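Local atomic coordinates of 373aa long hypothetical citrate synthase (Sulfolobus tokodaii, PDB entry 1VGP), a protein that is a putative member of the citrate synthase family, mostly helical proteins that assemble as dimers. Residues A[50-55]-A[62-67]; A[42-47]-A[66-71]. One frame throughout, in Å; residues are numbered along the deposited sequence.

Both interactions join the same two helices, 43-52 and 58-70, which follow each other in the chain. Their centres lie about 7 Å apart. Interaction 1 pairs the end of the first helix with the middle of the second, next to the turn that connects them. Interaction 2 pairs the start of the first helix with the end of the second. The contacts thus come in reversed order along the two consecutive helices, which cross steeply. Phe64 of interaction 1 packs on Ser47 of interaction 2, which makes the seam continuous. Helix 113-135 touches side chains of both contacts, tying the pair to the rest of the helical fold.

Interaction 1. Residues A[50-55]-A[62-67]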
loop_
_atom_site.group_PDB
_atom_site.type_symbol
_atom_site.label_atom_id
_atom_site.label_comp_id
_atom_site.label_asym_id
_atom_site.label_seq_id
_atom_site.Cartn_x
_atom_site.Cartn_y
_atom_site.Cartn_z
ATOM N N ILE A 50 18.081 5.465 -14.457
ATOM C CA ILE A 50 17.603 5.542 -13.096
ATOM C C ILE A 50 17.477 4.154 -12.494
ATOM O O ILE A 50 17.815 3.958 -11.331
ATOM C CB ILE A 50 16.274 6.336 -13.048
ATOM C CG1 ILE A 50 16.612 7.804 -12.788
ATOM C CG2 ILE A 50 15.347 5.805 -11.966
ATOM C CD1 ILE A 50 15.433 8.714 -12.753
ATOM N N LEU A 51 17.023 3.184 -13.283
ATOM C CA LEU A 51 16.965 1.812 -12.787
ATOM C C LEU A 51 18.361 1.233 -12.530
ATOM O O LEU A 51 18.587 0.572 -11.525
ATOM C CB LEU A 51 16.222 0.903 -13.773
ATOM C CG LEU A 51 14.718 1.105 -13.997
ATOM C CD1 LEU A 51 14.199 -0.009 -14.881
ATOM C CD2 LEU A 51 13.986 1.118 -12.670
ATOM N N TYR A 52 19.297 1.476 -13.439
ATOM C CA TYR A 52 20.570 0.760 -13.410
ATOM C C TYR A 52 21.762 1.616 -13.011
ATOM O O TYR A 52 22.847 1.097 -12.784
ATOM C CB TYR A 52 20.828 0.125 -14.767
ATOM C CG TYR A 52 19.787 -0.895 -15.138
ATOM C CD1 TYR A 52 19.541 -1.989 -14.311
ATOM C CD2 TYR A 52 19.037 -0.767 -16.306
ATOM C CE1 TYR A 52 18.573 -2.938 -14.634
ATOM C CE2 TYR A 52 18.067 -1.708 -16.641
ATOM C CZ TYR A 52 17.838 -2.791 -15.801
ATOM O OH TYR A 52 16.884 -3.729 -16.121
ATOM N N GLY A 53 21.571 2.929 -12.935
ATOM C CA GLY A 53 22.610 3.785 -12.383
ATOM C C GLY A 53 23.670 4.236 -13.374
ATOM O O GLY A 53 24.680 4.808 -12.975
ATOM N N LYS A 54 23.459 3.989 -14.663
ATOM C CA LYS A 54 24.340 4.563 -15.675
ATOM C C LYS A 54 23.650 4.652 -17.031
ATOM O O LYS A 54 22.711 3.903 -17.303
ATOM C CB LYS A 54 25.625 3.735 -15.799
ATOM C CG LYS A 54 25.392 2.247 -16.032
ATOM C CD LYS A 54 25.917 1.787 -17.394
ATOM C CE LYS A 54 25.589 0.312 -17.646
ATOM N NZ LYS A 54 26.600 -0.359 -18.519
ATOM N N LEU A 55 24.114 5.580 -17.869
ATOM C CA LEU A 55 23.610 5.703 -19.230
ATOM C C LEU A 55 23.944 4.425 -19.976
ATOM O O LEU A 55 25.048 3.897 -19.839
ATOM C CB LEU A 55 24.259 6.897 -19.932
ATOM C CG LEU A 55 23.999 8.280 -19.324
ATOM C CD1 LEU A 55 24.994 9.264 -19.883
ATOM C CD2 LEU A 55 22.571 8.731 -19.624
ATOM N N ASN A 62 19.011 -0.788 -26.451
ATOM C CA ASN A 62 18.245 -1.463 -27.486
ATOM C C ASN A 62 17.521 -2.647 -26.854
ATOM O O ASN A 62 16.353 -2.904 -27.152
ATOM C CB ASN A 62 19.175 -1.944 -28.595
ATOM C CG ASN A 62 18.694 -1.528 -29.968
ATOM O OD1 ASN A 62 18.343 -0.363 -30.185
ATOM N ND2 ASN A 62 18.673 -2.473 -30.907
ATOM N N TRP A 63 18.222 -3.355 -25.973
ATOM C CA TRP A 63 17.607 -4.396 -25.180
ATOM C C TRP A 63 16.503 -3.813 -24.311
ATOM O O TRP A 63 15.452 -4.427 -24.124
ATOM C CB TRP A 63 18.649 -5.067 -24.286
ATOM C CG TRP A 63 18.034 -5.944 -23.239
ATOM C CD1 TRP A 63 17.586 -7.223 -23.401
ATOM C CD2 TRP A 63 17.762 -5.597 -21.884
ATOM N NE1 TRP A 63 17.055 -7.694 -22.231
ATOM C CE2 TRP A 63 17.154 -6.711 -21.271
ATOM C CE3 TRP A 63 17.982 -4.447 -21.111
ATOM C CZ2 TRP A 63 16.751 -6.719 -19.937
ATOM C CZ3 TRP A 63 17.585 -4.449 -19.781
ATOM C CH2 TRP A 63 16.981 -5.578 -19.207
ATOM N N PHE A 64 16.751 -2.623 -23.776
ATOM C CA PHE A 64 15.896 -2.071 -22.739
ATOM C C PHE A 64 14.560 -1.621 -23.300
ATOM O O PHE A 64 13.507 -1.956 -22.766
ATOM C CB PHE A 64 16.578 -0.892 -22.044
ATOM C CG PHE A 64 15.734 -0.262 -20.979
ATOM C CD1 PHE A 64 15.542 -0.899 -19.761
ATOM C CD2 PHE A 64 15.099 0.956 -21.207
ATOM C CE1 PHE A 64 14.728 -0.337 -18.782
ATOM C CE2 PHE A 64 14.279 1.526 -20.233
ATOM C CZ PHE A 64 14.095 0.878 -19.019
ATOM N N GLN A 65 14.595 -0.855 -24.381
ATOM C CA GLN A 65 13.353 -0.415 -24.996
ATOM C C GLN A 65 12.705 -1.537 -25.783
ATOM O O GLN A 65 11.592 -1.393 -26.268
ATOM C CB GLN A 65 13.593 0.798 -25.896
ATOM C CG GLN A 65 14.711 0.644 -26.896
ATOM C CD GLN A 65 15.251 1.981 -27.372
ATOM O OE1 GLN A 65 15.845 2.073 -28.444
ATOM N NE2 GLN A 65 15.047 3.025 -26.573
ATOM N N GLU A 66 13.394 -2.659 -25.911
ATOM C CA GLU A 66 12.780 -3.838 -26.508
ATOM C C GLU A 66 11.806 -4.450 -25.502
ATOM O O GLU A 66 10.661 -4.745 -25.837
ATOM C CB GLU A 66 13.877 -4.841 -26.890
ATOM C CG GLU A 66 13.478 -6.311 -26.818
ATOM C CD GLU A 66 14.184 -7.169 -27.865
ATOM O OE1 GLU A 66 15.374 -6.889 -28.165
ATOM O OE2 GLU A 66 13.550 -8.115 -28.385
ATOM N N LYS A 67 12.266 -4.619 -24.266
ATOM C CA LYS A 67 11.414 -5.126 -23.202
ATOM C C LYS A 67 10.207 -4.206 -23.019
ATOM O O LYS A 67 9.104 -4.657 -22.684
ATOM C CB LYS A 67 12.205 -5.211 -21.883
ATOM C CG LYS A 67 13.173 -6.392 -21.785
ATOM C CD LYS A 67 12.448 -7.733 -21.895
ATOM C CE LYS A 67 13.113 -8.803 -21.040
ATOM N NZ LYS A 67 14.559 -8.930 -21.345
#
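Tyr52 reaches across to Trp63 and Phe64, and Leu51 meets Phe64 beside it. The tyrosine and tryptophan side chains cross at about a right angle. Tyr52 OH lies in the plane of the indole, at its edge, 3.6 Å from Trp63 CH2. Farther back along the tyrosine, Tyr52 CE2 stands 4.2 Å from Trp63 CZ3. Phe64 comes to the edge of the tyrosine ring, with its CD1 4.1 Å from Tyr52 CE2. Leu51 CD1 meets the edge of the phenylalanine ring, 4.0 Å from Phe64 CE1. These two side chains also cross at about a right angle. Phe64 extends from its helix with CG anti to the backbone N (chi1 179°), which carries the ring across to helix 43-52. Tyr52 and Trp63 are each covered on one face by a neighbour from their own helix: Leu51 CB sits over the centre of the Tyr52 ring, and Lys67 CG lies against Trp63, toward its rim. The phenol hydroxyl is hydrogen-bonded to Asp114 OD2, outside both segments. Tyr48 adds edge-to-face contacts to Tyr52 and Phe64. Ile118 of helix 113-135 touches Leu51 and Phe64. Gly53 ends helix 43-52 with positive phi (86°) as the chain turns toward helix 58-70. This is the aromatic, partly buried seam between two consecutive, steeply crossing helices in the mainly helical citrate synthase fold.

Interaction 2. Residues A[42-47]-A[66-71]; sequences NFEEVS and EKLREE
Glu44 meets Leu68 and Arg69 with two different parts of its side chain. Its aliphatic CG touches the leucine methyl, 3.5 Å from Leu68 CD1. Its carboxylate forms a salt bridge with the arginine. The bond from Arg69 NE to Glu44 OE2 is weak, at 3.4 Å and with an N-H...O angle of 130°. The two flat groups are turned 46° apart, so they do not pair in a common plane. Both chains bend at chi2 as they bring the charged ends together. Glu44 OE2 also accepts from the backbone N of His149, a second hold on this buried carboxylate that probably steadies it more than the arginine does. Leu68 is backed by Ile118 and Ser122 of helix 113-135. Behind Glu44, the start of its helix is fixed by Asn42, the N-cap residue, whose OD1 accepts from Glu45 N at 2.8 Å. Phe43 O accepts from both N and OG of Ser47, one turn farther along. On the far flank, Glu45 bonds to Arg373 and Tyr367 of the second subunit. The contact thus joins the N-capped start of helix 43-52 to the end of helix 58-70, within the mainly helical fold of the citrate synthase family, here in a two-chain assembly.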
loop_
_atom_site.group_PDB
_atom_site.type_symbol
_atom_site.label_atom_id
_atom_site.label_comp_id
_atom_site.label_asym_id
_atom_site.label_seq_id
_atom_site.Cartn_x
_atom_site.Cartn_y
_atom_site.Cartn_z
ATOM N N ASN A 42 15.735 10.860 -23.465
ATOM C CA ASN A 42 14.318 10.537 -23.597
ATOM C C ASN A 42 13.869 9.671 -22.434
ATOM O O ASN A 42 14.688 9.249 -21.595
ATOM C CB ASN A 42 14.064 9.771 -24.885
ATOM C CG ASN A 42 14.976 8.572 -25.029
ATOM O OD1 ASN A 42 14.777 7.533 -24.397
ATOM N ND2 ASN A 42 16.002 8.717 -25.860
ATOM N N PHE A 43 12.568 9.382 -22.393
ATOM C CA PHE A 43 12.010 8.619 -21.280
ATOM C C PHE A 43 12.696 7.269 -21.115
ATOM O O PHE A 43 13.114 6.918 -20.018
ATOM C CB PHE A 43 10.509 8.391 -21.465
ATOM C CG PHE A 43 9.876 7.666 -20.314
ATOM C CD1 PHE A 43 9.520 8.355 -19.151
ATOM C CD2 PHE A 43 9.653 6.289 -20.376
ATOM C CE1 PHE A 43 8.949 7.686 -18.070
ATOM C CE2 PHE A 43 9.085 5.613 -19.302
ATOM C CZ PHE A 43 8.730 6.312 -18.146
ATOM N N GLU A 44 12.802 6.519 -22.207
ATOM C CA GLU A 44 13.443 5.212 -22.173
ATOM C C GLU A 44 14.869 5.249 -21.637
ATOM O O GLU A 44 15.216 4.474 -20.739
ATOM C CB GLU A 44 13.440 4.590 -23.559
ATOM C CG GLU A 44 12.099 4.010 -23.943
ATOM C CD GLU A 44 11.521 4.646 -25.179
ATOM O OE1 GLU A 44 11.818 5.837 -25.421
ATOM O OE2 GLU A 44 10.768 3.952 -25.903
ATOM N N GLU A 45 15.699 6.142 -22.175
ATOM C CA GLU A 45 17.082 6.229 -21.728
ATOM C C GLU A 45 17.167 6.673 -20.276
ATOM O O GLU A 45 17.933 6.101 -19.498
ATOM C CB GLU A 45 17.880 7.193 -22.604
ATOM C CG GLU A 45 19.298 7.395 -22.112
ATOM C CD GLU A 45 20.149 8.175 -23.081
ATOM O OE1 GLU A 45 20.148 9.423 -22.984
ATOM O OE2 GLU A 45 20.817 7.548 -23.936
ATOM N N VAL A 46 16.384 7.685 -19.906
ATOM C CA VAL A 46 16.378 8.169 -18.522
ATOM C C VAL A 46 15.907 7.104 -17.531
ATOM O O VAL A 46 16.427 7.007 -16.413
ATOM C CB VAL A 46 15.483 9.416 -18.368
ATOM C CG1 VAL A 46 15.377 9.798 -16.909
ATOM C CG2 VAL A 46 16.061 10.569 -19.184
ATOM N N SER A 47 14.934 6.299 -17.940
ATOM C CA SER A 47 14.469 5.200 -17.107
ATOM C C SER A 47 15.575 4.176 -16.842
ATOM O O SER A 47 15.748 3.711 -15.707
ATOM C CB SER A 47 13.269 4.516 -17.760
ATOM O OG SER A 47 12.149 5.387 -17.773
ATOM N N GLU A 66 13.394 -2.659 -25.911
ATOM C CA GLU A 66 12.780 -3.838 -26.508
ATOM C C GLU A 66 11.806 -4.450 -25.502
ATOM O O GLU A 66 10.661 -4.745 -25.837
ATOM C CB GLU A 66 13.877 -4.841 -26.890
ATOM C CG GLU A 66 13.478 -6.311 -26.818
ATOM C CD GLU A 66 14.184 -7.169 -27.865
ATOM O OE1 GLU A 66 15.374 -6.889 -28.165
ATOM O OE2 GLU A 66 13.550 -8.115 -28.385
ATOM N N LYS A 67 12.266 -4.619 -24.266
ATOM C CA LYS A 67 11.414 -5.126 -23.202
ATOM C C LYS A 67 10.207 -4.206 -23.019
ATOM O O LYS A 67 9.104 -4.657 -22.684
ATOM C CB LYS A 67 12.205 -5.211 -21.883
ATOM C CG LYS A 67 13.173 -6.392 -21.785
ATOM C CD LYS A 67 12.448 -7.733 -21.895
ATOM C CE LYS A 67 13.113 -8.803 -21.040
ATOM N NZ LYS A 67 14.559 -8.930 -21.345
ATOM N N LEU A 68 10.429 -2.917 -23.251
ATOM C CA LEU A 68 9.460 -1.893 -22.899
ATOM C C LEU A 68 8.267 -1.868 -23.849
ATOM O O LEU A 68 7.149 -1.557 -23.427
ATOM C CB LEU A 68 10.132 -0.520 -22.890
ATOM C CG LEU A 68 10.555 0.090 -21.554
ATOM C CD1 LEU A 68 11.095 1.495 -21.797
ATOM C CD2 LEU A 68 9.379 0.142 -20.606
ATOM N N ARG A 69 8.499 -2.184 -25.124
ATOM C CA ARG A 69 7.408 -2.281 -26.094
ATOM C C ARG A 69 6.798 -3.677 -26.076
ATOM O O ARG A 69 5.612 -3.853 -26.368
ATOM C CB ARG A 69 7.899 -1.975 -27.517
ATOM C CG ARG A 69 9.203 -1.213 -27.611
ATOM C CD ARG A 69 9.017 0.265 -27.317
ATOM N NE ARG A 69 10.216 1.060 -27.589
ATOM C CZ ARG A 69 10.707 1.293 -28.804
ATOM N NH1 ARG A 69 10.204 0.664 -29.862
ATOM N NH2 ARG A 69 11.689 2.178 -28.967
ATOM N N GLU A 70 7.625 -4.660 -25.732
ATOM C CA GLU A 70 7.232 -6.064 -25.723
ATOM C C GLU A 70 6.070 -6.334 -24.772
ATOM O O GLU A 70 5.263 -7.224 -25.017
ATOM C CB GLU A 70 8.431 -6.928 -25.315
ATOM C CG GLU A 70 8.639 -8.187 -26.152
ATOM C CD GLU A 70 9.959 -8.173 -26.924
ATOM O OE1 GLU A 70 10.001 -7.586 -28.029
ATOM O OE2 GLU A 70 10.948 -8.749 -26.421
ATOM N N GLU A 71 5.981 -5.570 -23.688
ATOM C CA GLU A 71 5.066 -5.912 -22.601
ATOM C C GLU A 71 4.027 -4.835 -22.303
ATOM O O GLU A 71 3.592 -4.697 -21.165
ATOM C CB GLU A 71 5.856 -6.199 -21.323
ATOM C CG GLU A 71 6.554 -7.547 -21.303
ATOM C CD GLU A 71 5.586 -8.702 -21.124
ATOM O OE1 GLU A 71 4.719 -8.620 -20.232
ATOM O OE2 GLU A 71 5.697 -9.694 -21.880
#